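Local coordinates for citrate synthase (Metallosphaera sedula, PDB 6ABY), which probably catalyses the condensation of oxaloacetate with acetyl-CoA and water to give citrate and free CoA, a step of the tricarboxylic acid cycle, at residues Thr18-Glu23 and Met177-Asn182; Glu76-Phe81 and Ser100-Glu105; Lys118-Ile123 and Arg332-Thr337. All coordinates share one frame; numbering follows the deposited sequence.

Interaction 1: Thr18-Glu23 and Met177-Asn182. With OAA (oxaloacetate ion), chain F.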
loop_
_atom_site.group_PDB
_atom_site.type_symbol
_atom_site.label_atom_id
_atom_site.label_comp_id
_atom_site.label_asym_id
_atom_site.label_seq_id
_atom_site.Cartn_x
_atom_site.Cartn_y
_atom_site.Cartn_z
ATOM N N THR B 18 5.180 5.606 -20.887
ATOM C CA THR B 18 4.724 4.422 -21.635
ATOM C C THR B 18 3.520 4.814 -22.447
ATOM O O THR B 18 2.632 5.489 -21.904
ATOM C CB THR B 18 4.398 3.239 -20.714
ATOM O OG1 THR B 18 5.594 2.823 -20.078
ATOM C CG2 THR B 18 3.903 2.030 -21.467
ATOM N N TYR B 19 3.444 4.290 -23.661
ATOM C CA TYR B 19 2.285 4.487 -24.544
ATOM C C TYR B 19 1.818 3.120 -24.993
ATOM O O TYR B 19 2.637 2.332 -25.619
ATOM C CB TYR B 19 2.596 5.454 -25.699
ATOM C CG TYR B 19 1.382 5.617 -26.580
ATOM C CD1 TYR B 19 0.221 6.191 -26.078
ATOM C CD2 TYR B 19 1.339 5.082 -27.853
ATOM C CE1 TYR B 19 -0.936 6.264 -26.833
ATOM C CE2 TYR B 19 0.200 5.175 -28.636
ATOM C CZ TYR B 19 -0.941 5.764 -28.124
ATOM O OH TYR B 19 -2.068 5.836 -28.888
ATOM N N ILE B 20 0.546 2.834 -24.699
ATOM C CA ILE B 20 -0.120 1.599 -25.178
ATOM C C ILE B 20 -1.033 1.952 -26.350
ATOM O O ILE B 20 -1.899 2.795 -26.203
ATOM C CB ILE B 20 -0.894 0.870 -24.070
ATOM C CG1 ILE B 20 -0.068 0.645 -22.797
ATOM C CG2 ILE B 20 -1.431 -0.440 -24.630
ATOM C CD1 ILE B 20 -0.932 0.269 -21.602
ATOM N N ASP B 21 -0.855 1.265 -27.466
ATOM C CA ASP B 21 -1.758 1.339 -28.631
ATOM C C ASP B 21 -2.544 0.038 -28.637
ATOM O O ASP B 21 -2.061 -0.950 -29.213
ATOM C CB ASP B 21 -0.928 1.601 -29.884
ATOM C CG ASP B 21 -1.737 1.926 -31.117
ATOM O OD1 ASP B 21 -2.943 1.596 -31.124
ATOM O OD2 ASP B 21 -1.140 2.496 -32.061
ATOM N N GLY B 22 -3.723 0.040 -28.011
ATOM C CA GLY B 22 -4.576 -1.156 -27.901
ATOM C C GLY B 22 -5.095 -1.589 -29.252
ATOM O O GLY B 22 -5.203 -2.822 -29.485
ATOM N N GLU B 23 -5.327 -0.620 -30.141
ATOM C CA GLU B 23 -5.891 -0.863 -31.493
ATOM C C GLU B 23 -4.911 -1.794 -32.232
ATOM O O GLU B 23 -5.294 -2.931 -32.525
ATOM C CB GLU B 23 -6.161 0.486 -32.166
ATOM C CG GLU B 23 -6.992 0.404 -33.439
ATOM C CD GLU B 23 -8.488 0.134 -33.282
ATOM O OE1 GLU B 23 -9.066 0.441 -32.200
ATOM O OE2 GLU B 23 -9.081 -0.389 -34.252
ATOM N N MET B 177 8.543 -4.278 -17.455
ATOM C CA MET B 177 9.048 -3.102 -16.720
ATOM C C MET B 177 7.955 -2.047 -16.509
ATOM O O MET B 177 7.967 -1.412 -15.407
ATOM C CB MET B 177 10.267 -2.483 -17.404
ATOM C CG MET B 177 11.506 -3.240 -17.079
ATOM S SD MET B 177 12.991 -2.584 -17.888
ATOM C CE MET B 177 14.197 -3.793 -17.404
ATOM N N ASP B 178 7.127 -1.760 -17.516
ATOM C CA ASP B 178 6.043 -0.759 -17.335
ATOM C C ASP B 178 4.875 -1.103 -18.236
ATOM O O ASP B 178 5.059 -1.678 -19.364
ATOM C CB ASP B 178 6.445 0.717 -17.549
ATOM C CG ASP B 178 5.419 1.661 -16.903
ATOM O OD1 ASP B 178 5.161 1.475 -15.662
ATOM O OD2 ASP B 178 4.794 2.506 -17.621
ATOM N N HIS B 179 3.692 -0.730 -17.769
ATOM C CA HIS B 179 2.494 -0.783 -18.627
ATOM C C HIS B 179 1.531 0.355 -18.275
ATOM O O HIS B 179 0.341 0.105 -18.247
ATOM C CB HIS B 179 1.913 -2.189 -18.554
ATOM C CG HIS B 179 1.293 -2.601 -19.834
ATOM N ND1 HIS B 179 -0.039 -3.015 -19.917
ATOM C CD2 HIS B 179 1.796 -2.638 -21.086
ATOM C CE1 HIS B 179 -0.307 -3.327 -21.176
ATOM N NE2 HIS B 179 0.829 -3.184 -21.894
ATOM N N GLU B 180 2.061 1.560 -18.094
ATOM C CA GLU B 180 1.280 2.816 -17.955
ATOM C C GLU B 180 0.458 2.656 -16.666
ATOM O O GLU B 180 1.043 2.187 -15.602
ATOM C CB GLU B 180 0.524 3.083 -19.274
ATOM C CG GLU B 180 0.316 4.565 -19.593
ATOM C CD GLU B 180 -0.335 4.920 -20.942
ATOM O OE1 GLU B 180 -0.348 4.051 -21.869
ATOM O OE2 GLU B 180 -0.816 6.082 -21.095
ATOM N N MET B 181 -0.832 2.953 -16.730
ATOM C CA MET B 181 -1.701 3.059 -15.528
ATOM C C MET B 181 -2.479 1.752 -15.303
ATOM O O MET B 181 -2.990 1.139 -16.274
ATOM C CB MET B 181 -2.676 4.219 -15.717
ATOM C CG MET B 181 -3.211 4.750 -14.425
ATOM S SD MET B 181 -1.979 4.988 -13.141
ATOM C CE MET B 181 -0.854 6.144 -13.931
ATOM N N ASN B 182 -2.552 1.332 -14.052
ATOM C CA ASN B 182 -3.263 0.108 -13.604
ATOM C C ASN B 182 -3.311 0.146 -12.074
ATOM O O ASN B 182 -2.765 1.106 -11.484
ATOM C CB ASN B 182 -2.592 -1.173 -14.120
ATOM C CG ASN B 182 -1.103 -1.210 -13.837
ATOM O OD1 ASN B 182 -0.659 -0.940 -12.729
ATOM N ND2 ASN B 182 -0.315 -1.536 -14.849
HETATM O O1 OAA F . -4.065 -3.847 -17.327
HETATM O O2 OAA F . -2.063 -2.840 -17.109
HETATM O O4 OAA F . 0.310 -4.812 -15.428
HETATM O O5 OAA F . 1.125 -5.438 -17.307
HETATM O O3 OAA F . -1.245 -5.963 -18.134
HETATM C C1 OAA F . -2.852 -3.818 -16.953
HETATM C C2 OAA F . -2.291 -5.058 -16.286
HETATM C C3 OAA F . -1.071 -5.470 -17.030
HETATM C C4 OAA F . 0.158 -5.244 -16.568
#

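Interaction 2: Glu76-Phe81 and Ser100-Glu105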
loop_
_atom_site.group_PDB
_atom_site.type_symbol
_atom_site.label_atom_id
_atom_site.label_comp_id
_atom_site.label_asym_id
_atom_site.label_seq_id
_atom_site.Cartn_x
_atom_site.Cartn_y
_atom_site.Cartn_z
ATOM N N GLU B 76 22.009 -8.989 6.519
ATOM C CA GLU B 76 21.881 -10.329 7.160
ATOM C C GLU B 76 20.507 -10.447 7.836
ATOM O O GLU B 76 19.949 -11.556 7.871
ATOM C CB GLU B 76 23.045 -10.586 8.125
ATOM C CG GLU B 76 23.208 -12.050 8.516
ATOM C CD GLU B 76 23.798 -12.939 7.427
ATOM O OE1 GLU B 76 23.791 -14.163 7.600
ATOM O OE2 GLU B 76 24.272 -12.396 6.412
ATOM N N ASP B 77 19.932 -9.361 8.339
ATOM C CA ASP B 77 18.601 -9.418 9.013
ATOM C C ASP B 77 17.513 -9.720 7.968
ATOM O O ASP B 77 16.562 -10.464 8.264
ATOM C CB ASP B 77 18.354 -8.152 9.845
ATOM C CG ASP B 77 18.699 -6.874 9.095
ATOM O OD1 ASP B 77 19.938 -6.609 8.833
ATOM O OD2 ASP B 77 17.729 -6.189 8.708
ATOM N N ILE B 78 17.645 -9.211 6.747
ATOM C CA ILE B 78 16.664 -9.513 5.659
ATOM C C ILE B 78 16.853 -10.966 5.210
ATOM O O ILE B 78 15.867 -11.669 4.953
ATOM C CB ILE B 78 16.799 -8.502 4.497
ATOM C CG1 ILE B 78 16.210 -7.139 4.890
ATOM C CG2 ILE B 78 16.149 -9.031 3.232
ATOM C CD1 ILE B 78 16.100 -6.139 3.754
ATOM N N SER B 79 18.093 -11.375 5.036
ATOM C CA SER B 79 18.469 -12.720 4.552
ATOM C C SER B 79 17.944 -13.758 5.555
ATOM O O SER B 79 17.281 -14.711 5.111
ATOM C CB SER B 79 19.964 -12.772 4.338
ATOM O OG SER B 79 20.467 -14.064 4.608
ATOM N N THR B 80 18.149 -13.540 6.864
ATOM C CA THR B 80 17.658 -14.445 7.944
ATOM C C THR B 80 16.136 -14.515 7.909
ATOM O O THR B 80 15.547 -15.628 7.978
ATOM C CB THR B 80 18.090 -13.949 9.334
ATOM O OG1 THR B 80 19.511 -13.989 9.334
ATOM C CG2 THR B 80 17.533 -14.783 10.474
ATOM N N PHE B 81 15.486 -13.357 7.828
ATOM C CA PHE B 81 14.014 -13.306 7.712
ATOM C C PHE B 81 13.541 -14.162 6.527
ATOM O O PHE B 81 12.599 -14.937 6.676
ATOM C CB PHE B 81 13.512 -11.873 7.582
ATOM C CG PHE B 81 12.026 -11.819 7.397
ATOM C CD1 PHE B 81 11.194 -11.911 8.497
ATOM C CD2 PHE B 81 11.465 -11.681 6.142
ATOM C CE1 PHE B 81 9.827 -11.860 8.340
ATOM C CE2 PHE B 81 10.095 -11.648 5.992
ATOM C CZ PHE B 81 9.285 -11.742 7.089
ATOM N N SER B 100 9.610 -3.392 2.839
ATOM C CA SER B 100 9.267 -2.582 4.035
ATOM C C SER B 100 10.480 -2.494 4.959
ATOM O O SER B 100 10.808 -1.358 5.399
ATOM C CB SER B 100 8.030 -3.071 4.751
ATOM O OG SER B 100 7.678 -2.166 5.810
ATOM N N MET B 101 11.201 -3.598 5.167
ATOM C CA MET B 101 12.411 -3.609 6.042
ATOM C C MET B 101 13.546 -2.779 5.412
ATOM O O MET B 101 14.263 -2.145 6.180
ATOM C CB MET B 101 12.902 -5.042 6.302
ATOM C CG MET B 101 11.965 -5.833 7.180
ATOM S SD MET B 101 12.416 -7.595 7.184
ATOM C CE MET B 101 13.957 -7.486 8.080
ATOM N N MET B 102 13.701 -2.818 4.088
ATOM C CA MET B 102 14.728 -2.043 3.314
ATOM C C MET B 102 14.502 -0.559 3.589
ATOM O O MET B 102 15.484 0.177 3.790
ATOM C CB MET B 102 14.568 -2.211 1.796
ATOM C CG MET B 102 15.381 -3.291 1.147
ATOM S SD MET B 102 14.860 -3.498 -0.605
ATOM C CE MET B 102 14.696 -5.278 -0.643
ATOM N N GLY B 103 13.244 -0.133 3.560
ATOM C CA GLY B 103 12.872 1.289 3.740
ATOM C C GLY B 103 13.123 1.710 5.160
ATOM O O GLY B 103 13.742 2.767 5.374
ATOM N N LEU B 104 12.762 0.842 6.112
ATOM C CA LEU B 104 12.987 1.105 7.555
ATOM C C LEU B 104 14.467 1.399 7.783
ATOM O O LEU B 104 14.770 2.352 8.528
ATOM C CB LEU B 104 12.541 -0.082 8.412
ATOM C CG LEU B 104 12.530 0.235 9.902
ATOM C CD1 LEU B 104 11.425 -0.490 10.621
ATOM C CD2 LEU B 104 13.864 -0.105 10.530
ATOM N N GLU B 105 15.340 0.634 7.136
ATOM C CA GLU B 105 16.805 0.634 7.389
ATOM C C GLU B 105 17.498 1.738 6.586
ATOM O O GLU B 105 18.626 2.034 6.919
ATOM C CB GLU B 105 17.416 -0.716 7.019
ATOM C CG GLU B 105 17.005 -1.822 7.961
ATOM C CD GLU B 105 17.616 -3.183 7.668
ATOM O OE1 GLU B 105 17.934 -3.885 8.652
ATOM O OE2 GLU B 105 17.738 -3.558 6.463
#

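Interaction 3: Lys118-Ile123 and Arg332-Thr337. With OAA (oxaloacetate ion), chain F.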
loop_
_atom_site.group_PDB
_atom_site.type_symbol
_atom_site.label_atom_id
_atom_site.label_comp_id
_atom_site.label_asym_id
_atom_site.label_seq_id
_atom_site.Cartn_x
_atom_site.Cartn_y
_atom_site.Cartn_z
ATOM N N LYS B 118 18.451 0.553 -5.673
ATOM C CA LYS B 118 18.671 -0.381 -4.548
ATOM C C LYS B 118 17.583 -1.453 -4.556
ATOM O O LYS B 118 17.968 -2.634 -4.497
ATOM C CB LYS B 118 18.689 0.331 -3.199
ATOM C CG LYS B 118 19.993 1.066 -2.889
ATOM C CD LYS B 118 19.851 1.924 -1.665
ATOM C CE LYS B 118 21.123 2.601 -1.202
ATOM N NZ LYS B 118 20.867 3.273 0.097
ATOM N N MET B 119 16.301 -1.079 -4.648
ATOM C CA MET B 119 15.212 -2.084 -4.641
ATOM C C MET B 119 15.373 -3.009 -5.862
ATOM O O MET B 119 15.243 -4.225 -5.689
ATOM C CB MET B 119 13.829 -1.434 -4.659
ATOM C CG MET B 119 13.510 -0.790 -3.328
ATOM S SD MET B 119 11.893 -0.008 -3.295
ATOM C CE MET B 119 12.337 1.700 -3.639
ATOM N N THR B 120 15.572 -2.452 -7.057
ATOM C CA THR B 120 15.715 -3.199 -8.328
ATOM C C THR B 120 16.849 -4.238 -8.220
ATOM O O THR B 120 16.649 -5.369 -8.648
ATOM C CB THR B 120 15.975 -2.235 -9.499
ATOM O OG1 THR B 120 14.893 -1.311 -9.453
ATOM C CG2 THR B 120 16.058 -2.945 -10.834
ATOM N N ALA B 121 17.988 -3.848 -7.671
ATOM C CA ALA B 121 19.205 -4.678 -7.503
ATOM C C ALA B 121 18.952 -5.837 -6.525
ATOM O O ALA B 121 19.378 -6.966 -6.837
ATOM C CB ALA B 121 20.343 -3.813 -7.047
ATOM N N LYS B 122 18.248 -5.572 -5.418
ATOM C CA LYS B 122 18.118 -6.501 -4.262
ATOM C C LYS B 122 16.938 -7.467 -4.427
ATOM O O LYS B 122 17.046 -8.592 -3.894
ATOM C CB LYS B 122 17.947 -5.729 -2.954
ATOM C CG LYS B 122 19.189 -4.979 -2.518
ATOM C CD LYS B 122 19.036 -4.238 -1.221
ATOM C CE LYS B 122 19.921 -3.016 -1.183
ATOM N NZ LYS B 122 21.345 -3.407 -1.239
ATOM N N ILE B 123 15.879 -7.118 -5.165
ATOM C CA ILE B 123 14.687 -8.018 -5.262
ATOM C C ILE B 123 15.053 -9.394 -5.856
ATOM O O ILE B 123 14.569 -10.422 -5.361
ATOM C CB ILE B 123 13.515 -7.343 -5.985
ATOM C CG1 ILE B 123 12.956 -6.193 -5.125
ATOM C CG2 ILE B 123 12.436 -8.376 -6.326
ATOM C CD1 ILE B 123 11.890 -5.328 -5.825
ATOM N N ARG B 332 8.631 -4.645 -12.735
ATOM C CA ARG B 332 7.646 -3.541 -12.719
ATOM C C ARG B 332 8.061 -2.441 -11.732
ATOM O O ARG B 332 7.572 -1.302 -11.892
ATOM C CB ARG B 332 6.247 -4.074 -12.402
ATOM C CG ARG B 332 5.152 -3.017 -12.498
ATOM C CD ARG B 332 5.103 -2.279 -13.843
ATOM N NE ARG B 332 4.882 -3.172 -14.980
ATOM C CZ ARG B 332 3.694 -3.660 -15.335
ATOM N NH1 ARG B 332 2.605 -3.382 -14.633
ATOM N NH2 ARG B 332 3.605 -4.496 -16.345
ATOM N N VAL B 333 8.875 -2.752 -10.727
ATOM C CA VAL B 333 9.393 -1.746 -9.750
ATOM C C VAL B 333 10.051 -0.567 -10.489
ATOM O O VAL B 333 9.987 0.569 -9.989
ATOM C CB VAL B 333 10.345 -2.357 -8.709
ATOM C CG1 VAL B 333 11.649 -2.903 -9.305
ATOM C CG2 VAL B 333 10.666 -1.354 -7.630
ATOM N N ILE B 334 10.692 -0.826 -11.633
ATOM C CA ILE B 334 11.319 0.237 -12.457
ATOM C C ILE B 334 10.223 1.174 -12.956
ATOM O O ILE B 334 10.367 2.379 -12.762
ATOM C CB ILE B 334 12.107 -0.382 -13.625
ATOM C CG1 ILE B 334 13.236 -1.244 -13.060
ATOM C CG2 ILE B 334 12.598 0.740 -14.533
ATOM C CD1 ILE B 334 13.816 -2.228 -14.028
ATOM N N GLY B 335 9.178 0.609 -13.560
ATOM C CA GLY B 335 8.000 1.346 -14.039
ATOM C C GLY B 335 7.341 2.105 -12.896
ATOM O O GLY B 335 7.086 3.320 -13.040
ATOM N N TRP B 336 7.093 1.442 -11.773
ATOM C CA TRP B 336 6.471 2.103 -10.592
ATOM C C TRP B 336 7.266 3.344 -10.171
ATOM O O TRP B 336 6.657 4.404 -9.963
ATOM C CB TRP B 336 6.345 1.181 -9.390
ATOM C CG TRP B 336 5.356 0.088 -9.573
ATOM C CD1 TRP B 336 4.282 0.053 -10.405
ATOM C CD2 TRP B 336 5.322 -1.121 -8.808
ATOM N NE1 TRP B 336 3.615 -1.133 -10.247
ATOM C CE2 TRP B 336 4.201 -1.845 -9.240
ATOM C CE3 TRP B 336 6.120 -1.625 -7.781
ATOM C CZ2 TRP B 336 3.929 -3.124 -8.764
ATOM C CZ3 TRP B 336 5.834 -2.870 -7.283
ATOM C CH2 TRP B 336 4.746 -3.600 -7.765
ATOM N N THR B 337 8.569 3.202 -9.987
ATOM C CA THR B 337 9.426 4.273 -9.434
ATOM C C THR B 337 9.590 5.385 -10.479
ATOM O O THR B 337 9.697 6.575 -10.067
ATOM C CB THR B 337 10.746 3.694 -8.921
ATOM O OG1 THR B 337 11.319 2.863 -9.948
ATOM C CG2 THR B 337 10.528 2.893 -7.655
HETATM O O1 OAA F . -4.065 -3.847 -17.327
HETATM O O2 OAA F . -2.063 -2.840 -17.109
HETATM O O4 OAA F . 0.310 -4.812 -15.428
HETATM O O5 OAA F . 1.125 -5.438 -17.307
HETATM O O3 OAA F . -1.245 -5.963 -18.134
HETATM C C1 OAA F . -2.852 -3.818 -16.953
HETATM C C2 OAA F . -2.291 -5.058 -16.286
HETATM C C3 OAA F . -1.071 -5.470 -17.030
HETATM C C4 OAA F . 0.158 -5.244 -16.568
#

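Interaction 1: Thr18-Glu23 and Met177-Asn182
Thr18 and Glu180 mark the nearest pass of the two backbones, with their CA atoms 5.3 Å apart, where strand 18-21 runs by the irregular loop between helices 163-174 and 183-193. The Glu180 chain is extended beyond CG (chi2 175°), which carries OE1 across to the strand: Ile20 N donates to Glu180 OE1 over 3.2 Å, meeting that oxygen nearly along its C-O axis in a bent bond of 141°. Thr18 points at the loop too, and its OG1 donates to Asp178 OD2 at 2.6 Å, on the anti lone pair. The same OD2 takes Glu180 N (2.9 Å) from well above the carboxylate plane, closing an Asx turn, and is also bonded to NE2 of His339, so several partners fix this buried carboxylate. The turn lies in the oxaloacetate site of the citrate synthase fold, where His179 and Asn182 bind the substrate. Ile20 CD1 sits squarely over one face of the His179 ring, 3.7 Å from its centroid, a CH-pi contact. In the ring plane, His179 ND1 makes a weak, nearly straight bond (170°) to O2 of oxaloacetate, while NE2 is held by Tyr256 OH. Asn182 ND2 gives a shorter bond to the same O2, 3.1 Å; its side chain also N-caps helix 183-193. On the outer side of the strand, the ring of Tyr19 meets Tyr356 of the second subunit.

Interaction 2: Glu76-Phe81 and Ser100-Glu105
Met101 lays its sulfur over one face of the Phe81 ring, displaced toward the rim, with SD 4.5 Å from the ring centroid: a Met-aromatic contact. The bend of the Met101 chain at chi3 (69°) turns the methyl back toward helix 76-85, where CE lies 3.9 Å from Ile78 CG1 as the two side chains slide past each other in opposite directions. The tip of Ile78 goes further, its CD1 packing 3.9 Å from Met102 CG, and the two side chains cross at about a right angle. At the more open end, the carboxylates of Asp77 and Glu105 face each other; their modelled separation is implausibly short, and the detailed geometry there is doubtful. Ser75 OG is weakly hydrogen-bonded to both acids, and Arg84 of the second subunit is a long, weak ion-pair partner of each. Further out, Met102 rests on helix 112-134, while Leu104 of the second subunit covers part of Phe81. Segments 76-81 and 100-105 run nearly antiparallel, at 162° with axes 10.7 Å apart, and belong to consecutive helices, 76-85 and 91-105, that form an antiparallel helical hairpin at the dimer interface of this largely helical citrate synthase.

Interaction 3: Lys118-Ile123 and Arg332-Thr337
Thr120 meets Val333 on one side of helix 324-343, while the flat groups of that helix, the Arg332 guanidinium and the Trp336 indole, lie away from helix 112-134. One face of the indole is covered by the aliphatic part of Arg332, whose CG lies 3.3 Å above the plane toward its rim; Val333 N lies over the same ring. The guanidinium presents its edge to oxaloacetate, with O4 in its plane. NH1 donates to O4 and NH2 to O5, each at 2.8 Å and both nearly straight, a two-pronged grip that fixes the carboxylate's rotation. Bends at chi2 and chi3 fold the arginine chain toward the ligand, and NE is hydrogen-bonded to His176 O, a further hold on the guanidinium. Helices 112-134 and 324-343 pack antiparallel in the core of the all-helical part of citrate synthase, their segments running at 168° with axes 9.7 Å apart; helix 324-343 sends Arg332 to the substrate from one side and packs on helix 112-134 with another. Val333 fills the middle of that packing side. Its CG1, set between the backbone N and the carbonyl carbon (chi1 65°), comes within 3.6 Å of Thr120 OG1 and also reaches Ile123 CD1, while CG2 leans on Met119 CB. The Thr120 hydroxyl is bonded to Ala116 O in its own helix, which satisfies it in these apolar surroundings. The Thr120 and Ile334 side chains cross at about a right angle, Thr120 CG2 lying 4.0 Å from Ile334 CD1. Helix 43-52 closes over this edge, with Phe43 touching both Thr120 and Ile334. On the Met119 side, Tyr199 and Val202 of helix 198-209 pack against the methionine.

Interactions 1 and 3 converge on one oxaloacetate. Their centres are about 18 Å apart, yet Asn182 ND2 and Arg332 NH1 come within 3.5 Å of each other beside the ligand, and Asp178 OD1 packs 3.3 Å from Gly335 CA. Arg262 and His253 add further hydrogen bonds to the substrate; His253 is predicted to be catalytic. Interaction 2 lies away from this site, about 32 Å from interaction 1 between centres, but only about 16 Å from interaction 3. Met102 bridges that second gap, packing its SD 4.1 Å from Met119 CG. Interactions 1 and 2, on opposite sides of the chain's centre, both touch the second subunit.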